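Local coordinates for guanine nucleotide exchange factor SRM1 (Saccharomyces cerevisiae, PDB 3OF7), which acts as a guanine nucleotide exchange factor that promotes replacement of GDP by GTP on GSP1/GSP2, binds chromatin and controls RNA metabolism and transport, at residues E139-V151 with C161-G173. Sequence-based numbering, arbitrary orientation.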
loop_
_atom_site.group_PDB
_atom_site.type_symbol
_atom_site.label_atom_id
_atom_site.label_comp_id
_atom_site.label_asym_id
_atom_site.label_seq_id
_atom_site.Cartn_x
_atom_site.Cartn_y
_atom_site.Cartn_z
ATOM N N GLU A 139 4.854 14.809 21.242
ATOM C CA GLU A 139 4.835 14.165 22.555
ATOM C C GLU A 139 4.136 12.818 22.510
ATOM O O GLU A 139 4.401 11.963 23.344
ATOM C CB GLU A 139 4.164 15.062 23.605
ATOM C CG GLU A 139 4.559 16.531 23.542
ATOM C CD GLU A 139 3.644 17.342 22.634
ATOM O OE1 GLU A 139 2.447 17.502 22.972
ATOM O OE2 GLU A 139 4.127 17.832 21.589
ATOM N N SER A 140 3.265 12.628 21.516
ATOM C CA SER A 140 2.564 11.359 21.314
ATOM C C SER A 140 3.511 10.215 20.963
ATOM O O SER A 140 3.134 9.046 21.061
ATOM C CB SER A 140 1.492 11.494 20.227
ATOM O OG SER A 140 0.505 12.431 20.615
ATOM N N PHE A 141 4.737 10.555 20.562
ATOM C CA PHE A 141 5.751 9.551 20.256
ATOM C C PHE A 141 6.982 9.726 21.141
ATOM O O PHE A 141 7.940 10.393 20.733
ATOM C CB PHE A 141 6.183 9.616 18.783
ATOM C CG PHE A 141 5.064 9.420 17.799
ATOM C CD1 PHE A 141 4.559 8.149 17.537
ATOM C CD2 PHE A 141 4.545 10.506 17.098
ATOM C CE1 PHE A 141 3.541 7.963 16.603
ATOM C CE2 PHE A 141 3.514 10.332 16.165
ATOM C CZ PHE A 141 3.012 9.056 15.922
ATOM N N PRO A 142 6.972 9.118 22.350
ATOM C CA PRO A 142 8.151 9.195 23.235
ATOM C C PRO A 142 9.518 8.825 22.625
ATOM O O PRO A 142 10.524 9.406 23.036
ATOM C CB PRO A 142 7.786 8.249 24.387
ATOM C CG PRO A 142 6.305 8.365 24.482
ATOM C CD PRO A 142 5.837 8.459 23.029
ATOM N N PRO A 143 9.583 7.856 21.678
ATOM C CA PRO A 143 10.922 7.617 21.135
ATOM C C PRO A 143 11.597 8.836 20.487
ATOM O O PRO A 143 12.823 8.881 20.442
ATOM C CB PRO A 143 10.689 6.513 20.098
ATOM C CG PRO A 143 9.538 5.742 20.664
ATOM C CD PRO A 143 8.640 6.802 21.253
ATOM N N LEU A 144 10.817 9.807 20.017
ATOM C CA LEU A 144 11.374 10.968 19.322
ATOM C C LEU A 144 12.244 11.836 20.232
ATOM O O LEU A 144 13.301 12.322 19.810
ATOM C CB LEU A 144 10.277 11.820 18.677
ATOM C CG LEU A 144 9.495 11.177 17.523
ATOM C CD1 LEU A 144 8.373 12.099 17.069
ATOM C CD2 LEU A 144 10.405 10.803 16.350
ATOM N N ALA A 145 11.791 12.016 21.471
ATOM C CA ALA A 145 12.543 12.774 22.481
ATOM C C ALA A 145 13.845 12.072 22.882
ATOM O O ALA A 145 14.773 12.715 23.368
ATOM C CB ALA A 145 11.675 13.037 23.704
ATOM N N GLU A 146 13.904 10.758 22.666
ATOM C CA GLU A 146 15.106 9.967 22.939
ATOM C C GLU A 146 16.055 9.923 21.738
ATOM O O GLU A 146 17.082 9.239 21.775
ATOM C CB GLU A 146 14.738 8.534 23.350
ATOM C CG GLU A 146 13.757 8.414 24.513
ATOM C CD GLU A 146 14.029 7.200 25.388
ATOM O OE1 GLU A 146 14.143 6.074 24.855
ATOM O OE2 GLU A 146 14.129 7.374 26.621
ATOM N N GLY A 147 15.698 10.627 20.666
ATOM C CA GLY A 147 16.536 10.681 19.473
ATOM C C GLY A 147 16.303 9.564 18.471
ATOM O O GLY A 147 17.039 9.443 17.488
ATOM N N HIS A 148 15.289 8.736 18.700
ATOM C CA HIS A 148 14.932 7.724 17.705
ATOM C C HIS A 148 14.060 8.363 16.634
ATOM O O HIS A 148 13.498 9.435 16.852
ATOM C CB HIS A 148 14.230 6.530 18.350
ATOM C CG HIS A 148 15.015 5.918 19.465
ATOM N ND1 HIS A 148 16.235 5.311 19.265
ATOM C CD2 HIS A 148 14.775 5.855 20.796
ATOM C CE1 HIS A 148 16.706 4.883 20.421
ATOM N NE2 HIS A 148 15.841 5.204 21.368
ATOM N N LYS A 149 13.954 7.696 15.488
ATOM C CA LYS A 149 13.190 8.213 14.358
ATOM C C LYS A 149 12.288 7.150 13.750
ATOM O O LYS A 149 12.539 5.957 13.897
ATOM C CB LYS A 149 14.141 8.766 13.294
ATOM C CG LYS A 149 14.661 10.160 13.647
ATOM C CD LYS A 149 15.672 10.682 12.642
ATOM C CE LYS A 149 16.218 12.041 13.078
ATOM N NZ LYS A 149 16.763 11.998 14.469
ATOM N N VAL A 150 11.244 7.595 13.057
ATOM C CA VAL A 150 10.389 6.684 12.302
ATOM C C VAL A 150 11.117 6.253 11.029
ATOM O O VAL A 150 11.675 7.093 10.316
ATOM C CB VAL A 150 9.056 7.353 11.919
ATOM C CG1 VAL A 150 8.198 6.414 11.056
ATOM C CG2 VAL A 150 8.291 7.810 13.171
ATOM N N VAL A 151 11.108 4.957 10.743
ATOM C CA VAL A 151 11.698 4.442 9.501
ATOM C C VAL A 151 10.646 3.942 8.515
ATOM O O VAL A 151 10.922 3.817 7.326
ATOM C CB VAL A 151 12.770 3.345 9.743
ATOM C CG1 VAL A 151 13.904 3.881 10.635
ATOM C CG2 VAL A 151 12.144 2.085 10.348
ATOM N N CYS A 161 0.210 2.764 11.917
ATOM C CA CYS A 161 1.380 2.172 12.547
ATOM C C CYS A 161 2.642 2.935 12.176
ATOM O O CYS A 161 2.805 3.352 11.031
ATOM C CB CYS A 161 1.513 0.700 12.156
ATOM S SG CYS A 161 2.771 -0.198 13.102
ATOM N N ALA A 162 3.515 3.134 13.161
ATOM C CA ALA A 162 4.825 3.729 12.920
ATOM C C ALA A 162 5.893 2.818 13.491
ATOM O O ALA A 162 5.835 2.435 14.675
ATOM C CB ALA A 162 4.919 5.125 13.552
ATOM N N LEU A 163 6.853 2.466 12.642
ATOM C CA LEU A 163 7.993 1.655 13.034
ATOM C C LEU A 163 9.200 2.548 13.303
ATOM O O LEU A 163 9.585 3.347 12.445
ATOM C CB LEU A 163 8.328 0.651 11.930
ATOM C CG LEU A 163 9.598 -0.187 12.107
ATOM C CD1 LEU A 163 9.510 -1.074 13.361
ATOM C CD2 LEU A 163 9.885 -1.017 10.860
ATOM N N PHE A 164 9.797 2.403 14.488
ATOM C CA PHE A 164 10.904 3.272 14.892
ATOM C C PHE A 164 12.261 2.604 14.700
ATOM O O PHE A 164 12.356 1.382 14.620
ATOM C CB PHE A 164 10.726 3.760 16.335
ATOM C CG PHE A 164 9.712 4.857 16.483
ATOM C CD1 PHE A 164 8.350 4.562 16.598
ATOM C CD2 PHE A 164 10.110 6.186 16.509
ATOM C CE1 PHE A 164 7.412 5.572 16.739
ATOM C CE2 PHE A 164 9.172 7.215 16.650
ATOM C CZ PHE A 164 7.822 6.908 16.767
ATOM N N SER A 165 13.304 3.425 14.623
ATOM C CA SER A 165 14.656 2.944 14.363
ATOM C C SER A 165 15.196 2.060 15.491
ATOM O O SER A 165 16.189 1.356 15.302
ATOM C CB SER A 165 15.596 4.126 14.141
ATOM O OG SER A 165 15.477 5.043 15.210
ATOM N N ASN A 166 14.550 2.098 16.652
ATOM C CA ASN A 166 14.935 1.215 17.753
ATOM C C ASN A 166 14.102 -0.077 17.815
ATOM O O ASN A 166 14.174 -0.814 18.795
ATOM C CB ASN A 166 14.886 1.963 19.091
ATOM C CG ASN A 166 13.473 2.321 19.516
ATOM O OD1 ASN A 166 12.523 2.236 18.733
ATOM N ND2 ASN A 166 13.330 2.731 20.768
ATOM N N GLY A 167 13.309 -0.335 16.773
ATOM C CA GLY A 167 12.520 -1.568 16.684
ATOM C C GLY A 167 11.139 -1.504 17.317
ATOM O O GLY A 167 10.364 -2.463 17.230
ATOM N N GLU A 168 10.827 -0.381 17.950
ATOM C CA GLU A 168 9.532 -0.191 18.609
ATOM C C GLU A 168 8.432 0.154 17.612
ATOM O O GLU A 168 8.684 0.814 16.598
ATOM C CB GLU A 168 9.620 0.903 19.665
ATOM C CG GLU A 168 10.531 0.545 20.849
ATOM C CD GLU A 168 10.345 1.455 22.048
ATOM O OE1 GLU A 168 9.776 2.556 21.902
ATOM O OE2 GLU A 168 10.774 1.062 23.156
ATOM N N VAL A 169 7.215 -0.285 17.929
ATOM C CA VAL A 169 6.052 -0.074 17.074
ATOM C C VAL A 169 4.986 0.715 17.832
ATOM O O VAL A 169 4.564 0.312 18.915
ATOM C CB VAL A 169 5.474 -1.434 16.581
ATOM C CG1 VAL A 169 4.152 -1.238 15.843
ATOM C CG2 VAL A 169 6.472 -2.146 15.684
ATOM N N TYR A 170 4.568 1.845 17.268
ATOM C CA TYR A 170 3.418 2.585 17.786
ATOM C C TYR A 170 2.234 2.388 16.848
ATOM O O TYR A 170 2.391 2.404 15.629
ATOM C CB TYR A 170 3.735 4.079 17.983
ATOM C CG TYR A 170 4.398 4.358 19.318
ATOM C CD1 TYR A 170 5.670 3.857 19.602
ATOM C CD2 TYR A 170 3.741 5.095 20.307
ATOM C CE1 TYR A 170 6.277 4.083 20.829
ATOM C CE2 TYR A 170 4.343 5.334 21.540
ATOM C CZ TYR A 170 5.611 4.823 21.792
ATOM O OH TYR A 170 6.209 5.054 23.010
ATOM N N ALA A 171 1.062 2.175 17.429
ATOM C CA ALA A 171 -0.138 1.874 16.658
ATOM C C ALA A 171 -1.333 2.624 17.220
ATOM O O ALA A 171 -1.345 2.989 18.405
ATOM C CB ALA A 171 -0.394 0.378 16.632
ATOM N N TRP A 172 -2.312 2.890 16.352
ATOM C CA TRP A 172 -3.561 3.556 16.739
ATOM C C TRP A 172 -4.684 3.285 15.728
ATOM O O TRP A 172 -4.435 2.768 14.632
ATOM C CB TRP A 172 -3.362 5.069 16.984
ATOM C CG TRP A 172 -2.819 5.899 15.825
ATOM C CD1 TRP A 172 -3.539 6.741 15.019
ATOM C CD2 TRP A 172 -1.454 5.992 15.378
ATOM N NE1 TRP A 172 -2.714 7.343 14.092
ATOM C CE2 TRP A 172 -1.430 6.900 14.290
ATOM C CE3 TRP A 172 -0.250 5.393 15.784
ATOM C CZ2 TRP A 172 -0.252 7.223 13.604
ATOM C CZ3 TRP A 172 0.929 5.708 15.095
ATOM C CH2 TRP A 172 0.913 6.618 14.015
ATOM N N GLY A 173 -5.913 3.611 16.116
ATOM C CA GLY A 173 -7.093 3.346 15.287
ATOM C C GLY A 173 -7.781 2.079 15.764
ATOM O O GLY A 173 -7.904 1.857 16.981
HETATM O O HOH W 1 17.441 4.873 16.942
#
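The ring of Phe164 is sandwiched between Pro143 and Val150: Pro143 CB lies 4.0 Å from the ring centroid over one face, and Val150 CG2 makes the matching CH-pi contact over the opposite one. Phe141 and Leu144 close in at the rim, with Phe141 CD1 3.6 Å from Phe164 CZ. Phe141 in turn directs its edge at the face of the Trp172 six-membered ring, an offset edge-to-face pair with planes 64° apart, and so links the three rings into an aromatic cluster. Next to it, Pro142 and Pro143 rest their CD atoms on the hydroxyl end of Tyr170.

Toward the type I turn from Phe164 to Gly167 the packing gives way to polar contacts and solvent. Ser165 OG, folded back between its own N and carbonyl carbon (chi1 52°), receives a nearly straight bond of 3.1 Å from Lys149 N; Ser165 N gives a shorter but more bent bond to Lys149 O, 2.7 Å. A water bridges Ser165 OG and His148 ND1. Asn166 lies over one face of the His148 imidazole, its CB 3.8 Å from the centroid, while its OD1 accepts from Glu168 N in an Asx turn.

Val150 and Phe164 form an antiparallel non-hydrogen-bonded pair, flanked by the Ser165 N to Lys149 O bond and by the hydrogen bond from Val151 N to Leu163 O, 2.8 Å. This pairing opens the hairpin of strands 150-155 and 159-164, part of one blade of the RCC1 beta-propeller. Pro195 of strand 195-197 packs on Phe141 and Trp172, and Leu163 touches Ile206 and Leu209 of strand 206-211 in the following sheet.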